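Local coordinates for uncharacterized protein (Legionella longbeachae NSW150, PDB 4JZA) that probably removes the 3-phosphate from phosphatidylinositol 3-phosphate, acting as a Legionella phosphoinositide phosphatase in lipid metabolism at the pathogen-host interface, at residues A[205-210]-A[299-304]; A[179-184]-A[304-309]. All coordinates share one frame; numbering follows the deposited sequence.

Interaction 1: A[205-210]-A[299-304]; sequences CNLDQG and TATQIS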
loop_
_atom_site.group_PDB
_atom_site.type_symbol
_atom_site.label_atom_id
_atom_site.label_comp_id
_atom_site.label_asym_id
_atom_site.label_seq_id
_atom_site.Cartn_x
_atom_site.Cartn_y
_atom_site.Cartn_z
ATOM N N CYS A 205 14.676 16.912 15.960
ATOM C CA CYS A 205 15.125 16.298 14.689
ATOM C C CYS A 205 16.165 17.152 13.985
ATOM O O CYS A 205 16.895 16.647 13.160
ATOM C CB CYS A 205 13.949 15.959 13.739
ATOM S SG CYS A 205 12.891 14.627 14.371
ATOM N N ASN A 206 16.260 18.432 14.326
ATOM C CA ASN A 206 17.284 19.300 13.713
ATOM C C ASN A 206 18.429 19.676 14.627
ATOM O O ASN A 206 19.350 20.382 14.214
ATOM C CB ASN A 206 16.629 20.542 13.164
ATOM C CG ASN A 206 15.710 20.214 12.015
ATOM O OD1 ASN A 206 16.174 19.946 10.925
ATOM N ND2 ASN A 206 14.412 20.180 12.273
ATOM N N LEU A 207 18.396 19.156 15.848
ATOM C CA LEU A 207 19.388 19.485 16.854
ATOM C C LEU A 207 20.791 19.309 16.306
ATOM O O LEU A 207 21.158 18.228 15.829
ATOM C CB LEU A 207 19.221 18.572 18.071
ATOM C CG LEU A 207 19.933 18.974 19.356
ATOM C CD1 LEU A 207 19.288 20.227 19.936
ATOM C CD2 LEU A 207 19.896 17.809 20.334
ATOM N N ASP A 208 21.560 20.388 16.393
ATOM C CA ASP A 208 22.977 20.418 16.062
ATOM C C ASP A 208 23.841 19.407 16.859
ATOM O O ASP A 208 23.633 19.217 18.046
ATOM C CB ASP A 208 23.479 21.827 16.323
ATOM C CG ASP A 208 24.905 21.996 15.957
ATOM O OD1 ASP A 208 25.427 21.255 15.115
ATOM O OD2 ASP A 208 25.542 22.871 16.515
ATOM N N GLN A 209 24.800 18.755 16.186
ATOM C CA GLN A 209 25.638 17.708 16.804
ATOM C C GLN A 209 26.679 18.301 17.782
ATOM O O GLN A 209 27.419 17.559 18.450
ATOM C CB GLN A 209 26.292 16.790 15.730
ATOM C CG GLN A 209 25.783 15.330 15.696
ATOM C CD GLN A 209 24.799 15.000 14.557
ATOM O OE1 GLN A 209 25.011 14.040 13.799
ATOM N NE2 GLN A 209 23.716 15.773 14.449
ATOM N N GLY A 210 26.731 19.628 17.883
ATOM C CA GLY A 210 27.464 20.258 18.989
ATOM C C GLY A 210 26.804 20.096 20.360
ATOM O O GLY A 210 27.452 20.281 21.393
ATOM N N THR A 299 18.615 9.531 24.979
ATOM C CA THR A 299 18.310 9.291 23.585
ATOM C C THR A 299 18.006 10.569 22.817
ATOM O O THR A 299 18.123 10.593 21.616
ATOM C CB THR A 299 17.191 8.219 23.440
ATOM O OG1 THR A 299 15.890 8.795 23.586
ATOM C CG2 THR A 299 17.356 7.125 24.508
ATOM N N ALA A 300 17.678 11.651 23.499
ATOM C CA ALA A 300 17.222 12.816 22.808
ATOM C C ALA A 300 18.240 13.377 21.836
ATOM O O ALA A 300 17.867 13.968 20.848
ATOM C CB ALA A 300 16.825 13.881 23.814
ATOM N N THR A 301 19.526 13.253 22.118
ATOM C CA THR A 301 20.516 13.893 21.266
ATOM C C THR A 301 20.942 12.992 20.127
ATOM O O THR A 301 21.760 13.380 19.305
ATOM C CB THR A 301 21.782 14.340 22.035
ATOM O OG1 THR A 301 22.334 13.232 22.720
ATOM C CG2 THR A 301 21.451 15.443 22.988
ATOM N N GLN A 302 20.360 11.810 20.051
ATOM C CA GLN A 302 20.690 10.895 18.981
ATOM C C GLN A 302 19.776 11.000 17.796
ATOM O O GLN A 302 20.082 10.460 16.716
ATOM C CB GLN A 302 20.660 9.503 19.537
ATOM C CG GLN A 302 21.769 9.327 20.549
ATOM C CD GLN A 302 21.717 7.992 21.189
ATOM O OE1 GLN A 302 21.019 7.102 20.728
ATOM N NE2 GLN A 302 22.407 7.851 22.285
ATOM N N ILE A 303 18.660 11.702 17.988
ATOM C CA ILE A 303 17.637 11.778 16.960
ATOM C C ILE A 303 18.179 12.406 15.671
ATOM O O ILE A 303 18.037 11.828 14.590
ATOM C CB ILE A 303 16.379 12.530 17.447
ATOM C CG1 ILE A 303 15.737 11.848 18.670
ATOM C CG2 ILE A 303 15.328 12.575 16.352
ATOM C CD1 ILE A 303 15.407 10.370 18.520
ATOM N N SER A 304 18.825 13.561 15.792
ATOM C CA SER A 304 19.173 14.359 14.619
ATOM C C SER A 304 20.202 13.714 13.729
ATOM O O SER A 304 20.503 14.224 12.663
ATOM C CB SER A 304 19.667 15.744 15.033
ATOM O OG SER A 304 20.855 15.619 15.759
#
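S304 carries this contact from the centre: its OG donates a hydrogen bond to the backbone oxygen of L207, 2.6 Å from S304 OG to L207 O. The donor lies in the plane of the L207 carbonyl and meets it at a C=O...O angle of 148°. A chi1 of 64° sets OG between the backbone N and carbonyl carbon of S304, and so turns the hydroxyl to L207. The amide end of Q209 comes close on the same hydroxyl, with NE2 3.2 Å from S304 OG, but the angle is too poor for a hydrogen bond. The S304 backbone also lies against C205 of helix 198-206, where a CA-H...O contact runs from S304 CA to C205 O at 3.5 Å. Two apolar contacts extend the join away from the serine. I303 brings its CG2 branch to C205 SG at 3.8 Å, while L207, with CG anti to the backbone N (chi1 -165°), crosses T301 obliquely and sets CD2 3.9 Å from T301 CG2. Further out, D208 N bonds to H262 ND1 and I303 O accepts from W311 NE1, adding a backbone bond to each segment. A serine side-chain to main-chain hydrogen bond thus joins the C-terminal end of helix 198-206 and the loop after it, within the phosphoinositide phosphatase insertion domain, to the irregular turn that leads into helix 308-311.

Interaction 2: A[179-184]-A[304-309]; sequences TLIKAK and SSLPQW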
loop_
_atom_site.group_PDB
_atom_site.type_symbol
_atom_site.label_atom_id
_atom_site.label_comp_id
_atom_site.label_asym_id
_atom_site.label_seq_id
_atom_site.Cartn_x
_atom_site.Cartn_y
_atom_site.Cartn_z
ATOM N N THR A 179 22.349 4.416 4.229
ATOM C CA THR A 179 23.607 3.939 4.774
ATOM C C THR A 179 23.727 4.248 6.269
ATOM O O THR A 179 24.127 3.376 7.026
ATOM C CB THR A 179 24.764 4.569 3.971
ATOM O OG1 THR A 179 24.682 4.122 2.610
ATOM C CG2 THR A 179 26.147 4.196 4.569
ATOM N N LEU A 180 23.394 5.472 6.689
ATOM C CA LEU A 180 23.384 5.796 8.105
ATOM C C LEU A 180 22.418 4.885 8.916
ATOM O O LEU A 180 22.746 4.406 10.009
ATOM C CB LEU A 180 22.968 7.257 8.316
ATOM C CG LEU A 180 24.009 8.325 8.037
ATOM C CD1 LEU A 180 23.378 9.718 8.099
ATOM C CD2 LEU A 180 25.158 8.226 9.031
ATOM N N ILE A 181 21.206 4.692 8.395
ATOM C CA ILE A 181 20.221 3.848 9.051
ATOM C C ILE A 181 20.827 2.458 9.363
ATOM O O ILE A 181 20.733 1.993 10.488
ATOM C CB ILE A 181 18.908 3.785 8.220
ATOM C CG1 ILE A 181 18.195 5.140 8.243
ATOM C CG2 ILE A 181 17.931 2.749 8.778
ATOM C CD1 ILE A 181 17.232 5.356 7.098
ATOM N N LYS A 182 21.488 1.821 8.397
ATOM C CA LYS A 182 22.122 0.545 8.666
ATOM C C LYS A 182 23.256 0.674 9.643
ATOM O O LYS A 182 23.467 -0.180 10.500
ATOM C CB LYS A 182 22.760 -0.040 7.443
ATOM C CG LYS A 182 21.831 -0.296 6.307
ATOM C CD LYS A 182 22.568 -1.038 5.206
ATOM C CE LYS A 182 22.841 -2.493 5.571
ATOM N NZ LYS A 182 23.325 -3.238 4.378
ATOM N N ALA A 183 24.040 1.726 9.510
ATOM C CA ALA A 183 25.212 1.802 10.361
ATOM C C ALA A 183 24.802 1.988 11.829
ATOM O O ALA A 183 25.556 1.560 12.720
ATOM C CB ALA A 183 26.159 2.882 9.892
ATOM N N LYS A 184 23.622 2.587 12.069
ATOM C CA LYS A 184 23.098 2.773 13.420
ATOM C C LYS A 184 22.235 1.631 13.861
ATOM O O LYS A 184 21.608 1.684 14.925
ATOM C CB LYS A 184 22.406 4.140 13.562
ATOM C CG LYS A 184 23.390 5.254 13.248
ATOM C CD LYS A 184 22.911 6.639 13.588
ATOM C CE LYS A 184 23.927 7.661 13.057
ATOM N NZ LYS A 184 25.033 7.951 14.027
ATOM N N SER A 304 18.825 13.561 15.792
ATOM C CA SER A 304 19.173 14.359 14.619
ATOM C C SER A 304 20.202 13.714 13.729
ATOM O O SER A 304 20.503 14.224 12.663
ATOM C CB SER A 304 19.667 15.744 15.033
ATOM O OG SER A 304 20.855 15.619 15.759
ATOM N N SER A 305 20.754 12.592 14.158
ATOM C CA SER A 305 21.665 11.817 13.288
ATOM C C SER A 305 21.013 11.170 12.058
ATOM O O SER A 305 21.694 10.869 11.094
ATOM C CB SER A 305 22.307 10.703 14.100
ATOM O OG SER A 305 23.208 11.261 15.008
ATOM N N LEU A 306 19.717 10.889 12.146
ATOM C CA LEU A 306 18.960 10.330 11.063
ATOM C C LEU A 306 17.907 11.332 10.619
ATOM O O LEU A 306 17.499 12.189 11.344
ATOM C CB LEU A 306 18.309 9.045 11.505
ATOM C CG LEU A 306 19.340 7.964 11.726
ATOM C CD1 LEU A 306 18.694 6.729 12.370
ATOM C CD2 LEU A 306 20.020 7.630 10.409
ATOM N N PRO A 307 17.473 11.220 9.391
ATOM C CA PRO A 307 16.537 12.186 8.839
ATOM C C PRO A 307 15.115 12.078 9.353
ATOM O O PRO A 307 14.640 10.997 9.678
ATOM C CB PRO A 307 16.566 11.861 7.369
ATOM C CG PRO A 307 16.894 10.400 7.334
ATOM C CD PRO A 307 17.846 10.160 8.435
ATOM N N GLN A 308 14.451 13.229 9.412
ATOM C CA GLN A 308 13.103 13.348 9.962
ATOM C C GLN A 308 12.078 12.486 9.212
ATOM O O GLN A 308 11.177 11.939 9.821
ATOM C CB GLN A 308 12.719 14.818 9.971
ATOM C CG GLN A 308 11.461 15.177 10.719
ATOM C CD GLN A 308 11.141 16.667 10.588
ATOM O OE1 GLN A 308 11.614 17.345 9.667
ATOM N NE2 GLN A 308 10.321 17.182 11.498
ATOM N N TRP A 309 12.221 12.312 7.903
ATOM C CA TRP A 309 11.341 11.391 7.209
ATOM C C TRP A 309 11.391 9.982 7.780
ATOM O O TRP A 309 10.411 9.273 7.732
ATOM C CB TRP A 309 11.594 11.359 5.709
ATOM C CG TRP A 309 12.868 10.789 5.243
ATOM C CD1 TRP A 309 13.908 11.473 4.732
ATOM C CD2 TRP A 309 13.211 9.413 5.165
ATOM N NE1 TRP A 309 14.895 10.615 4.346
ATOM C CE2 TRP A 309 14.489 9.334 4.621
ATOM C CE3 TRP A 309 12.553 8.226 5.499
ATOM C CZ2 TRP A 309 15.144 8.097 4.406
ATOM C CZ3 TRP A 309 13.211 6.989 5.281
ATOM C CH2 TRP A 309 14.477 6.947 4.735
#
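The W309 indole has P307 CG over one face, 3.5 Å above the plane and displaced toward the rim, while I181 reaches the ring obliquely, its CD1 4.0 Å from W309 CH2. W309 NE1 bonds to E177, so the ring is held by the same helix that it packs on. The contact is a helix-to-loop packing in the alpha-beta fold, between the last turn of helix 172-183 and the extended residues L306 and P307 that lead into helix 308-311, with P307 at the N-cap position. L306 is its centre. The CD2 branch enters between L180 and I181, 3.6 Å from L180 CB and 3.8 Å from I181 CG1, crossing I181 obliquely. With CG of L306 and CG1 of I181 anti to the carbonyl carbon, each side chain ends closer to the opposite segment than its first bond suggests. L180 sends CD1 to within 3.6 Å of S305 O, a van der Waals contact. No hydrogen bond crosses between the segments. K184, exposed and just past the helix end, is extended at chi2 and chi3, which carries CE to 3.6 Å from S305 CB; the bend at chi4 (-88°) turns NZ alongside the serine, 3.9 Å from S305 CB.

In the fold
From the N terminus, the chain runs through helix 172-183, whose last turn is the first half of interaction 2, and then through helix 198-206, whose end opens interaction 1. A mostly helical excursion without strands follows before 299-304 returns to 205-210 and closes the inner loop. Directly afterwards 304-309 meets 179-184 and closes the outer one, so interaction 1 is nested inside interaction 2. S304 belongs to both contacts, whose centres lie about 11 Å apart, and C205 SG packs on Q308 CG between them. Together they fasten the returning chain first to helix 198-206, then to helix 172-183, which follows sheet strand 159-166.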